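Local atomic coordinates of phospholethanolamine N-methyltransferase 2 (Haemonchus contortus, PDB entry 4KRI), a protein that probably transfers methyl groups from S-adenosylmethionine to phosphomonomethylethanolamine, and then to its dimethyl product, during phosphocholine synthesis in a parasitic nematode. Residues M112-M115 with A116-D120; T183-D187 with T188-A192; E336-K339 with E340-Q344; F398-N401 with A402-G405. All blocks are in the same frame, centred on the assembly; numbering follows the deposited sequence.

Contact 1. Residues M112-M115 with A116-D120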
loop_
_atom_site.group_PDB
_atom_site.type_symbol
_atom_site.label_atom_id
_atom_site.label_comp_id
_atom_site.label_asym_id
_atom_site.label_seq_id
_atom_site.Cartn_x
_atom_site.Cartn_y
_atom_site.Cartn_z
ATOM N N MET A 112 -8.985 15.019 3.483
ATOM C CA MET A 112 -8.852 13.601 3.164
ATOM C C MET A 112 -7.408 13.131 3.017
ATOM O O MET A 112 -7.118 11.945 3.205
ATOM C CB MET A 112 -9.660 13.241 1.912
ATOM C CG MET A 112 -11.173 13.260 2.113
ATOM S SD MET A 112 -11.747 12.454 3.634
ATOM C CE MET A 112 -10.953 10.854 3.479
ATOM N N LYS A 113 -6.506 14.047 2.676
ATOM C CA LYS A 113 -5.102 13.683 2.520
ATOM C C LYS A 113 -4.380 13.645 3.862
ATOM O O LYS A 113 -3.168 13.440 3.896
ATOM C CB LYS A 113 -4.366 14.661 1.594
ATOM C CG LYS A 113 -4.995 14.877 0.235
ATOM C CD LYS A 113 -5.126 13.583 -0.539
ATOM C CE LYS A 113 -5.761 13.844 -1.896
ATOM N NZ LYS A 113 -6.421 12.623 -2.427
ATOM N N LYS A 114 -5.109 13.858 4.958
ATOM C CA LYS A 114 -4.479 13.946 6.278
ATOM C C LYS A 114 -3.607 12.737 6.616
ATOM O O LYS A 114 -2.490 12.887 7.120
ATOM C CB LYS A 114 -5.519 14.138 7.373
ATOM C CG LYS A 114 -4.900 14.562 8.694
ATOM C CD LYS A 114 -4.263 15.953 8.569
ATOM C CE LYS A 114 -3.593 16.390 9.869
ATOM N NZ LYS A 114 -2.997 17.763 9.795
ATOM N N MET A 115 -4.103 11.537 6.344
ATOM C CA MET A 115 -3.308 10.343 6.629
ATOM C C MET A 115 -1.984 10.400 5.876
ATOM O O MET A 115 -0.925 10.100 6.433
ATOM C CB MET A 115 -4.085 9.074 6.259
ATOM C CG MET A 115 -3.343 7.773 6.538
ATOM S SD MET A 115 -2.206 7.299 5.211
ATOM C CE MET A 115 -3.357 6.776 3.939
ATOM N N ALA A 116 -2.042 10.798 4.613
ATOM C CA ALA A 116 -0.832 10.849 3.791
ATOM C C ALA A 116 0.139 11.917 4.280
ATOM O O ALA A 116 1.345 11.691 4.335
ATOM C CB ALA A 116 -1.188 11.077 2.324
ATOM N N MET A 117 -0.390 13.083 4.638
ATOM C CA MET A 117 0.454 14.180 5.100
ATOM C C MET A 117 1.107 13.860 6.439
ATOM O O MET A 117 2.264 14.203 6.670
ATOM C CB MET A 117 -0.357 15.477 5.208
ATOM C CG MET A 117 -1.084 15.852 3.927
ATOM S SD MET A 117 -1.593 17.589 3.886
ATOM C CE MET A 117 -1.803 17.953 5.632
ATOM N N LEU A 118 0.367 13.195 7.321
ATOM C CA LEU A 118 0.933 12.770 8.595
ATOM C C LEU A 118 2.044 11.748 8.368
ATOM O O LEU A 118 3.119 11.837 8.980
ATOM C CB LEU A 118 -0.157 12.195 9.497
ATOM C CG LEU A 118 -1.022 13.227 10.211
ATOM C CD1 LEU A 118 -2.105 12.508 10.985
ATOM C CD2 LEU A 118 -0.163 14.069 11.153
ATOM N N THR A 119 1.801 10.796 7.469
ATOM C CA THR A 119 2.793 9.767 7.182
ATOM C C THR A 119 4.081 10.398 6.674
ATOM O O THR A 119 5.180 10.040 7.120
ATOM C CB THR A 119 2.254 8.752 6.163
ATOM O OG1 THR A 119 1.017 8.221 6.656
ATOM C CG2 THR A 119 3.243 7.612 5.955
ATOM N N ASP A 120 3.955 11.357 5.763
ATOM C CA ASP A 120 5.137 12.046 5.253
ATOM C C ASP A 120 5.840 12.822 6.363
ATOM O O ASP A 120 7.067 12.846 6.434
ATOM C CB ASP A 120 4.765 12.991 4.105
ATOM C CG ASP A 120 4.470 12.255 2.810
ATOM O OD1 ASP A 120 4.894 11.085 2.666
ATOM O OD2 ASP A 120 3.821 12.858 1.923
HETATM O O HOH W 1 -4.767 10.390 3.274
#
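Lys114 and Leu118 meet one turn apart at the start of helix 114-124, where the long lysine chain supplies methylenes for a leucine to rest on. CB of Lys114 sets out away from the following turn, with CG anti to the backbone N (chi1 -166°); a bend at chi2 then brings the chain back alongside the helix. CG lies close to Leu118 CD1, and CD passes 4.3 Å from Met117 CE. Next along, CE comes to 4.1 Å from Leu118 CG. The ammonium NZ goes on to bond to the carbonyl oxygen of Ile77.

On another side of the helix, Met115 and Thr119 lie next to each other and point the same way, SD 3.7 Å from OG1. The carbonyl of Met115 takes two donors from Thr119, one on each face of its plane: the backbone N at 3.0 Å and, more tightly, OG1 at 2.7 Å. Threonine suits this buried position because its hydroxyl can return to the helix backbone while also meeting Trp159 NE1. At the start of the helix, a water accepts from Ala116 N and donates to Met112 O, bridging two backbone groups four residues apart. Helical threonines commonly use this second bond to the preceding turn, here on a helix of the N-terminal domain that packs Met115 and Thr119 against strands 132-143 and 156-166.

Contact 2. Residues T183-D187 with T188-A192. With 1SH (2-(methylamino)ethyl dihydrogen phosphate), chain E; SAH (S-adenosyl-L-homocysteine), chain D.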
loop_
_atom_site.group_PDB
_atom_site.type_symbol
_atom_site.label_atom_id
_atom_site.label_comp_id
_atom_site.label_asym_id
_atom_site.label_seq_id
_atom_site.Cartn_x
_atom_site.Cartn_y
_atom_site.Cartn_z
ATOM N N THR A 183 7.024 11.372 -8.182
ATOM C CA THR A 183 7.278 11.325 -9.616
ATOM C C THR A 183 6.067 10.846 -10.406
ATOM O O THR A 183 5.264 11.649 -10.876
ATOM C CB THR A 183 8.484 10.420 -9.936
ATOM O OG1 THR A 183 9.503 10.619 -8.945
ATOM C CG2 THR A 183 9.036 10.744 -11.313
ATOM N N GLN A 184 5.926 9.533 -10.542
ATOM C CA GLN A 184 4.867 8.983 -11.382
ATOM C C GLN A 184 3.485 9.155 -10.755
ATOM O O GLN A 184 2.504 9.445 -11.450
ATOM C CB GLN A 184 5.123 7.499 -11.678
ATOM C CG GLN A 184 4.119 6.899 -12.659
ATOM C CD GLN A 184 4.489 5.498 -13.132
ATOM O OE1 GLN A 184 5.387 4.856 -12.586
ATOM N NE2 GLN A 184 3.792 5.021 -14.155
ATOM N N TYR A 185 3.409 8.981 -9.443
ATOM C CA TYR A 185 2.115 8.976 -8.781
ATOM C C TYR A 185 1.940 10.169 -7.843
ATOM O O TYR A 185 1.551 10.017 -6.686
ATOM C CB TYR A 185 1.885 7.635 -8.067
ATOM C CG TYR A 185 1.951 6.434 -9.002
ATOM C CD1 TYR A 185 1.183 6.374 -10.162
ATOM C CD2 TYR A 185 2.796 5.370 -8.738
ATOM C CE1 TYR A 185 1.242 5.283 -11.010
ATOM C CE2 TYR A 185 2.859 4.270 -9.590
ATOM C CZ TYR A 185 2.082 4.234 -10.718
ATOM O OH TYR A 185 2.152 3.137 -11.563
ATOM N N THR A 186 2.247 11.356 -8.358
ATOM C CA THR A 186 1.786 12.596 -7.739
ATOM C C THR A 186 0.276 12.642 -7.838
ATOM O O THR A 186 -0.316 11.933 -8.649
ATOM C CB THR A 186 2.312 13.836 -8.474
ATOM O OG1 THR A 186 1.922 13.779 -9.856
ATOM C CG2 THR A 186 3.830 13.926 -8.367
ATOM N N ASP A 187 -0.352 13.492 -7.036
ATOM C CA ASP A 187 -1.802 13.629 -7.116
ATOM C C ASP A 187 -2.276 13.975 -8.538
ATOM O O ASP A 187 -3.203 13.357 -9.055
ATOM C CB ASP A 187 -2.305 14.657 -6.099
ATOM C CG ASP A 187 -2.350 14.101 -4.684
ATOM O OD1 ASP A 187 -2.253 12.861 -4.521
ATOM O OD2 ASP A 187 -2.494 14.902 -3.734
ATOM N N THR A 188 -1.626 14.943 -9.181
ATOM C CA THR A 188 -2.010 15.303 -10.545
ATOM C C THR A 188 -1.757 14.167 -11.534
ATOM O O THR A 188 -2.552 13.945 -12.453
ATOM C CB THR A 188 -1.315 16.597 -11.044
ATOM O OG1 THR A 188 0.106 16.454 -10.930
ATOM C CG2 THR A 188 -1.761 17.778 -10.227
ATOM N N GLY A 189 -0.649 13.455 -11.359
ATOM C CA GLY A 189 -0.379 12.294 -12.179
ATOM C C GLY A 189 -1.440 11.221 -12.020
ATOM O O GLY A 189 -1.888 10.628 -13.007
ATOM N N ILE A 190 -1.824 10.958 -10.773
ATOM C CA ILE A 190 -2.856 9.969 -10.490
ATOM C C ILE A 190 -4.175 10.347 -11.167
ATOM O O ILE A 190 -4.761 9.541 -11.884
ATOM C CB ILE A 190 -3.065 9.791 -8.970
ATOM C CG1 ILE A 190 -1.857 9.065 -8.358
ATOM C CG2 ILE A 190 -4.315 9.002 -8.701
ATOM C CD1 ILE A 190 -1.832 9.121 -6.836
ATOM N N PHE A 191 -4.641 11.576 -10.966
ATOM C CA PHE A 191 -5.924 11.956 -11.545
ATOM C C PHE A 191 -5.891 12.068 -13.074
ATOM O O PHE A 191 -6.890 11.801 -13.735
ATOM C CB PHE A 191 -6.493 13.209 -10.866
ATOM C CG PHE A 191 -6.761 13.018 -9.394
ATOM C CD1 PHE A 191 -7.581 11.986 -8.956
ATOM C CD2 PHE A 191 -6.184 13.858 -8.453
ATOM C CE1 PHE A 191 -7.822 11.789 -7.602
ATOM C CE2 PHE A 191 -6.422 13.673 -7.095
ATOM C CZ PHE A 191 -7.240 12.635 -6.671
ATOM N N ALA A 192 -4.741 12.424 -13.644
ATOM C CA ALA A 192 -4.611 12.430 -15.097
ATOM C C ALA A 192 -4.670 10.993 -15.630
ATOM O O ALA A 192 -5.307 10.727 -16.643
ATOM C CB ALA A 192 -3.323 13.104 -15.521
HETATM O O4 1SH E . 2.108 3.487 -18.962
HETATM P P1 1SH E . 2.796 4.240 -17.826
HETATM O O1 1SH E . 4.245 3.959 -17.770
HETATM O O3 1SH E . 2.555 5.786 -18.012
HETATM O O2 1SH E . 2.169 3.751 -16.456
HETATM C C1 1SH E . 0.845 3.779 -16.312
HETATM C C2 1SH E . 0.296 3.094 -15.068
HETATM N N1 1SH E . 0.454 1.669 -14.981
HETATM C C3 1SH E . 0.032 1.267 -13.689
HETATM N N SAH D . -4.059 -2.232 -9.466
HETATM C CA SAH D . -4.526 -0.832 -9.642
HETATM C CB SAH D . -3.299 0.158 -9.555
HETATM C CG SAH D . -2.264 0.099 -10.673
HETATM S SD SAH D . -0.887 1.262 -10.407
HETATM C C SAH D . -5.347 -0.683 -10.862
HETATM O O SAH D . -5.635 -1.662 -11.535
HETATM O OXT SAH D . -5.922 0.375 -11.061
HETATM C "C5'" SAH D . 0.432 0.369 -9.563
HETATM C "C4'" SAH D . 0.425 0.468 -8.144
HETATM O "O4'" SAH D . 1.395 -0.471 -7.610
HETATM C "C3'" SAH D . 0.895 1.803 -7.710
HETATM O "O3'" SAH D . -0.128 2.416 -6.955
HETATM C "C2'" SAH D . 2.071 1.560 -6.874
HETATM O "O2'" SAH D . 2.150 2.433 -5.771
HETATM C "C1'" SAH D . 1.886 0.137 -6.458
HETATM N N9 SAH D . 3.155 -0.505 -5.968
HETATM C C8 SAH D . 4.337 -0.577 -6.620
HETATM N N7 SAH D . 5.184 -1.290 -5.871
HETATM C C5 SAH D . 4.542 -1.690 -4.754
HETATM C C6 SAH D . 4.933 -2.446 -3.641
HETATM N N6 SAH D . 6.211 -2.946 -3.523
HETATM N N1 SAH D . 4.016 -2.666 -2.674
HETATM C C2 SAH D . 2.770 -2.187 -2.766
HETATM N N3 SAH D . 2.363 -1.465 -3.826
HETATM C C4 SAH D . 3.228 -1.192 -4.820
#
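A threonine N-cap opens helix 187-197 immediately after two residues of the substrate pocket, joining Thr186 to the first turn that follows it. Thr186 OG1 accepts from Gly189 N at 3.0 Å, with an N-H...O angle of 152°. The hydroxyl can do so because chi1 of 57° holds it between the backbone N and the carbonyl carbon, close to the amides at the start of the helix. Threonine suits the cap: its short side chain lets the hydroxyl fold back and accept from an amide of the first turn. The backbone of Gly189 runs close to Gln184 O and Thr186 OG1, leaving little room for a side chain on that side. Regular helix bonding then begins, with Ile190 N donating to Thr186 O at 2.8 Å and Phe191 N to Asp187 O.

Ile190 sends CG1 to 4.0 Å from Tyr185 CB, an apolar contact beside the root of the ring. Farther out, the Tyr185 ring serves both ligands: CE2 is 3.7 Å from C3' of the S-adenosylhomocysteine ribose, and OH is 3.5 Å from the methyl C3 of the phosphobase. OH is hydrogen-bonded to His301, which helps fix its position, while Gln184 CG packs on one face of the ring near its rim. The extended Gln184 chain carries NE2 to 3.1 Å from the phosphate ester oxygen O2, and Tyr347 and Tyr193 bind the same nitrogen through their hydroxyls. A capped helix start thus follows directly on the glutamine of the phosphobase pocket and the tyrosine shared by both ligands.

Contact 3. Residues E336-K339 with E340-Q344. With 1SH (2-(methylamino)ethyl dihydrogen phosphate), chain E.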
loop_
_atom_site.group_PDB
_atom_site.type_symbol
_atom_site.label_atom_id
_atom_site.label_comp_id
_atom_site.label_asym_id
_atom_site.label_seq_id
_atom_site.Cartn_x
_atom_site.Cartn_y
_atom_site.Cartn_z
ATOM N N GLU A 336 16.827 3.026 -27.608
ATOM C CA GLU A 336 17.335 3.924 -26.575
ATOM C C GLU A 336 16.182 4.671 -25.906
ATOM O O GLU A 336 16.219 4.963 -24.711
ATOM C CB GLU A 336 18.369 4.898 -27.175
ATOM C CG GLU A 336 18.942 5.925 -26.197
ATOM C CD GLU A 336 19.770 5.306 -25.079
ATOM O OE1 GLU A 336 20.190 4.135 -25.210
ATOM O OE2 GLU A 336 20.003 5.998 -24.064
ATOM N N SER A 337 15.149 4.966 -26.689
ATOM C CA SER A 337 13.974 5.661 -26.189
ATOM C C SER A 337 13.204 4.791 -25.195
ATOM O O SER A 337 12.741 5.281 -24.183
ATOM C CB SER A 337 13.069 6.056 -27.353
ATOM O OG SER A 337 11.838 6.558 -26.880
ATOM N N PHE A 338 13.084 3.500 -25.490
ATOM C CA PHE A 338 12.397 2.592 -24.572
ATOM C C PHE A 338 13.205 2.447 -23.292
ATOM O O PHE A 338 12.656 2.438 -22.188
ATOM C CB PHE A 338 12.192 1.228 -25.236
ATOM C CG PHE A 338 11.593 0.186 -24.328
ATOM C CD1 PHE A 338 10.255 0.255 -23.947
ATOM C CD2 PHE A 338 12.367 -0.872 -23.861
ATOM C CE1 PHE A 338 9.704 -0.713 -23.104
ATOM C CE2 PHE A 338 11.826 -1.840 -23.021
ATOM C CZ PHE A 338 10.494 -1.761 -22.644
ATOM N N LYS A 339 14.517 2.331 -23.442
ATOM C CA LYS A 339 15.409 2.178 -22.297
ATOM C C LYS A 339 15.391 3.414 -21.388
ATOM O O LYS A 339 15.430 3.289 -20.161
ATOM C CB LYS A 339 16.831 1.825 -22.770
ATOM C CG LYS A 339 16.963 0.359 -23.231
ATOM C CD LYS A 339 17.821 0.181 -24.498
ATOM C CE LYS A 339 19.311 0.196 -24.222
ATOM N NZ LYS A 339 20.102 0.170 -25.502
ATOM N N GLU A 340 15.312 4.599 -21.983
ATOM C CA GLU A 340 15.196 5.826 -21.198
ATOM C C GLU A 340 13.850 5.878 -20.475
ATOM O O GLU A 340 13.772 6.345 -19.343
ATOM C CB GLU A 340 15.379 7.074 -22.073
ATOM C CG GLU A 340 16.797 7.264 -22.601
ATOM C CD GLU A 340 16.929 8.505 -23.466
ATOM O OE1 GLU A 340 15.946 9.275 -23.560
ATOM O OE2 GLU A 340 18.015 8.705 -24.055
ATOM N N TYR A 341 12.798 5.404 -21.136
ATOM C CA TYR A 341 11.473 5.310 -20.526
ATOM C C TYR A 341 11.528 4.348 -19.344
ATOM O O TYR A 341 11.030 4.661 -18.258
ATOM C CB TYR A 341 10.443 4.861 -21.579
ATOM C CG TYR A 341 9.148 4.274 -21.043
ATOM C CD1 TYR A 341 8.168 5.085 -20.485
ATOM C CD2 TYR A 341 8.896 2.911 -21.129
ATOM C CE1 TYR A 341 6.979 4.542 -20.001
ATOM C CE2 TYR A 341 7.719 2.363 -20.644
ATOM C CZ TYR A 341 6.765 3.182 -20.099
ATOM O OH TYR A 341 5.591 2.630 -19.637
ATOM N N VAL A 342 12.172 3.197 -19.538
ATOM C CA VAL A 342 12.265 2.203 -18.471
ATOM C C VAL A 342 13.064 2.729 -17.282
ATOM O O VAL A 342 12.679 2.530 -16.134
ATOM C CB VAL A 342 12.856 0.883 -18.987
ATOM C CG1 VAL A 342 13.191 -0.054 -17.830
ATOM C CG2 VAL A 342 11.869 0.213 -19.911
ATOM N N SER A 343 14.159 3.423 -17.567
ATOM C CA SER A 343 15.018 3.971 -16.525
ATOM C C SER A 343 14.338 5.097 -15.745
ATOM O O SER A 343 14.483 5.183 -14.526
ATOM C CB SER A 343 16.338 4.467 -17.133
ATOM O OG SER A 343 17.225 4.902 -16.118
ATOM N N GLN A 344 13.593 5.947 -16.450
ATOM C CA GLN A 344 12.901 7.071 -15.831
ATOM C C GLN A 344 11.756 6.575 -14.954
ATOM O O GLN A 344 11.498 7.146 -13.893
ATOM C CB GLN A 344 12.386 8.037 -16.908
ATOM C CG GLN A 344 11.794 9.339 -16.382
ATOM C CD GLN A 344 10.342 9.186 -15.948
ATOM O OE1 GLN A 344 9.651 8.258 -16.377
ATOM N NE2 GLN A 344 9.873 10.097 -15.092
HETATM O O4 1SH E . 2.108 3.487 -18.962
HETATM P P1 1SH E . 2.796 4.240 -17.826
HETATM O O1 1SH E . 4.245 3.959 -17.770
HETATM O O3 1SH E . 2.555 5.786 -18.012
HETATM O O2 1SH E . 2.169 3.751 -16.456
HETATM C C1 1SH E . 0.845 3.779 -16.312
HETATM C C2 1SH E . 0.296 3.094 -15.068
HETATM N N1 1SH E . 0.454 1.669 -14.981
HETATM C C3 1SH E . 0.032 1.267 -13.689
#
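Apolar packing joins Phe338 to Val342, one turn further along. The methyl CG2 of Val342 sits over one face of the phenyl ring in a CH-pi contact, 3.8 Å from the ring centroid and 18° off its normal. Val342 CG2 reaches the ring because it stands anti to its own carbonyl carbon, beside the backbone N. Phe338 CD1 also lies 4.1 Å from Tyr341 CD2, and Tyr416 meets the phenyl ring edge-to-face, so an aromatic suits this buried side of the helix.

The backbone bonds are those of a regular alpha-helix, 336-345, which follows strand 320-329 of the Rossmann-like methyltransferase domain and borders the phosphobase pocket. Val342 N donates to Phe338 O at 2.8 Å, and that same oxygen lies in the plane of the Tyr341 ring, at its edge.

Polar side chains divide between ligand and solvent. Tyr341 OH donates to phosphate oxygen O1 at 2.7 Å, the rigid ring carrying its hydroxyl well beyond the helix. On the exposed side, Glu336 OE2 and Glu340 OE2 approach to 3.4 Å with their carboxylates nearly perpendicular, a like-charge pair that probably raises their proton affinity. Lys339 NZ may ease it through a long salt bridge, 4.0 Å from Glu336 OE1.

Contact 4. Residues F398-N401 with A402-G405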
loop_
_atom_site.group_PDB
_atom_site.type_symbol
_atom_site.label_atom_id
_atom_site.label_comp_id
_atom_site.label_asym_id
_atom_site.label_seq_id
_atom_site.Cartn_x
_atom_site.Cartn_y
_atom_site.Cartn_z
ATOM N N PHE A 398 -7.199 19.803 -16.031
ATOM C CA PHE A 398 -5.748 19.689 -15.893
ATOM C C PHE A 398 -5.013 20.641 -16.830
ATOM O O PHE A 398 -5.624 21.255 -17.710
ATOM C CB PHE A 398 -5.285 18.255 -16.171
ATOM C CG PHE A 398 -6.069 17.206 -15.435
ATOM C CD1 PHE A 398 -5.656 16.751 -14.191
ATOM C CD2 PHE A 398 -7.216 16.662 -15.997
ATOM C CE1 PHE A 398 -6.383 15.781 -13.516
ATOM C CE2 PHE A 398 -7.946 15.692 -15.329
ATOM C CZ PHE A 398 -7.531 15.252 -14.088
ATOM N N SER A 399 -3.698 20.745 -16.647
ATOM C CA SER A 399 -2.883 21.660 -17.447
ATOM C C SER A 399 -2.628 21.134 -18.854
ATOM O O SER A 399 -2.856 19.959 -19.144
ATOM C CB SER A 399 -1.545 21.951 -16.756
ATOM O OG SER A 399 -0.614 20.901 -16.963
ATOM N N GLN A 400 -2.157 22.022 -19.724
ATOM C CA GLN A 400 -1.746 21.659 -21.071
ATOM C C GLN A 400 -0.549 20.707 -21.022
ATOM O O GLN A 400 -0.444 19.784 -21.829
ATOM C CB GLN A 400 -1.373 22.918 -21.856
ATOM C CG GLN A 400 -0.979 22.656 -23.305
ATOM C CD GLN A 400 -2.160 22.223 -24.151
ATOM O OE1 GLN A 400 -3.280 22.697 -23.955
ATOM N NE2 GLN A 400 -1.920 21.314 -25.089
ATOM N N ASN A 401 0.351 20.942 -20.068
ATOM C CA ASN A 401 1.538 20.100 -19.904
ATOM C C ASN A 401 1.165 18.659 -19.568
ATOM O O ASN A 401 1.784 17.709 -20.052
ATOM C CB ASN A 401 2.454 20.666 -18.811
ATOM C CG ASN A 401 3.195 21.919 -19.252
ATOM O OD1 ASN A 401 3.313 22.201 -20.447
ATOM N ND2 ASN A 401 3.712 22.670 -18.284
ATOM N N ALA A 402 0.149 18.509 -18.725
ATOM C CA ALA A 402 -0.363 17.192 -18.367
ATOM C C ALA A 402 -0.979 16.514 -19.589
ATOM O O ALA A 402 -0.735 15.331 -19.843
ATOM C CB ALA A 402 -1.387 17.310 -17.260
ATOM N N TYR A 403 -1.769 17.274 -20.342
ATOM C CA TYR A 403 -2.425 16.755 -21.543
ATOM C C TYR A 403 -1.442 16.228 -22.589
ATOM O O TYR A 403 -1.595 15.110 -23.086
ATOM C CB TYR A 403 -3.346 17.809 -22.182
ATOM C CG TYR A 403 -3.963 17.313 -23.470
ATOM C CD1 TYR A 403 -5.023 16.412 -23.455
ATOM C CD2 TYR A 403 -3.467 17.720 -24.702
ATOM C CE1 TYR A 403 -5.575 15.940 -24.640
ATOM C CE2 TYR A 403 -4.014 17.254 -25.881
ATOM C CZ TYR A 403 -5.070 16.368 -25.840
ATOM O OH TYR A 403 -5.609 15.898 -27.018
ATOM N N ASP A 404 -0.444 17.032 -22.937
ATOM C CA ASP A 404 0.532 16.611 -23.938
ATOM C C ASP A 404 1.322 15.377 -23.481
ATOM O O ASP A 404 1.662 14.516 -24.295
ATOM C CB ASP A 404 1.473 17.761 -24.302
ATOM C CG ASP A 404 0.738 18.947 -24.919
ATOM O OD1 ASP A 404 -0.318 18.733 -25.558
ATOM O OD2 ASP A 404 1.219 20.093 -24.766
ATOM N N GLY A 405 1.598 15.291 -22.181
ATOM C CA GLY A 405 2.299 14.146 -21.622
ATOM C C GLY A 405 1.524 12.846 -21.766
ATOM O O GLY A 405 2.114 11.770 -21.943
#
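The chain runs extended through Phe398 and Ser399 and then turns into helix 400-418, with Tyr403 N bonded to Ser399 O, Asp404 N to Gln400 O and Gly405 N to Asn401 O. Ser399 is the N-cap. With chi1 near 80° its OG leans back over the chain toward the first-turn amides and accepts from Ala402 N at 3.1 Å. Serine fits here because its hydroxyl is one bond from CB, short enough to fold back and accept from an amide of the first turn.

Ala402 fills the space beside the cap with a single methyl: its CB is 3.7 Å from Ser399 OG and 4.2 Å from Phe398 CB. The Phe398 ring leads away from this turn and stacks on Phe394.

One residue into the helix, Gln400 bends at chi2 so that its amide swings over toward Asp404. NE2 gives weak bonds to both carboxylate oxygens, to OD1 at 3.1 Å with a poor angle of 128° and to OD2 at 3.4 Å but straighter. The amide and carboxylate planes are turned 55° from each other, so the two groups do not lie flat together. NE2 also passes 3.9 Å from Tyr403 CD2. That ring turns inward to touch Lys391 and Leu395, and its hydroxyl makes a weak bond to Ile387 O.

Chemically, the serine cap and the backbone bonds define the helix start, and the glutamine-aspartate pair is a weak addition: the Gln400 amide probably offsets part of the Asp404 charge, while the nearby Gln400 O would tend to work the other way.

Contact 2 touches each of the others. Toward contact 1 it brings Asp187 OD2 to 3.9 Å from Lys113 CE, a packing contact linking the N-terminal domain to the methyltransferase half. Thr183 CG2 packs 3.9 Å from Gln344 NE2 of contact 3, and Phe191 O lies 3.5 Å from Phe398 CZ of contact 4. Contacts 2 and 3 both reach the bound phosphobase, from different parts of the pocket, although their centres are 19 Å apart. In contact 4, Gly405 lies about 9 Å from the bound phosphobase, while in contact 1 the Met115 side chain is about 12 Å from S-adenosylhomocysteine.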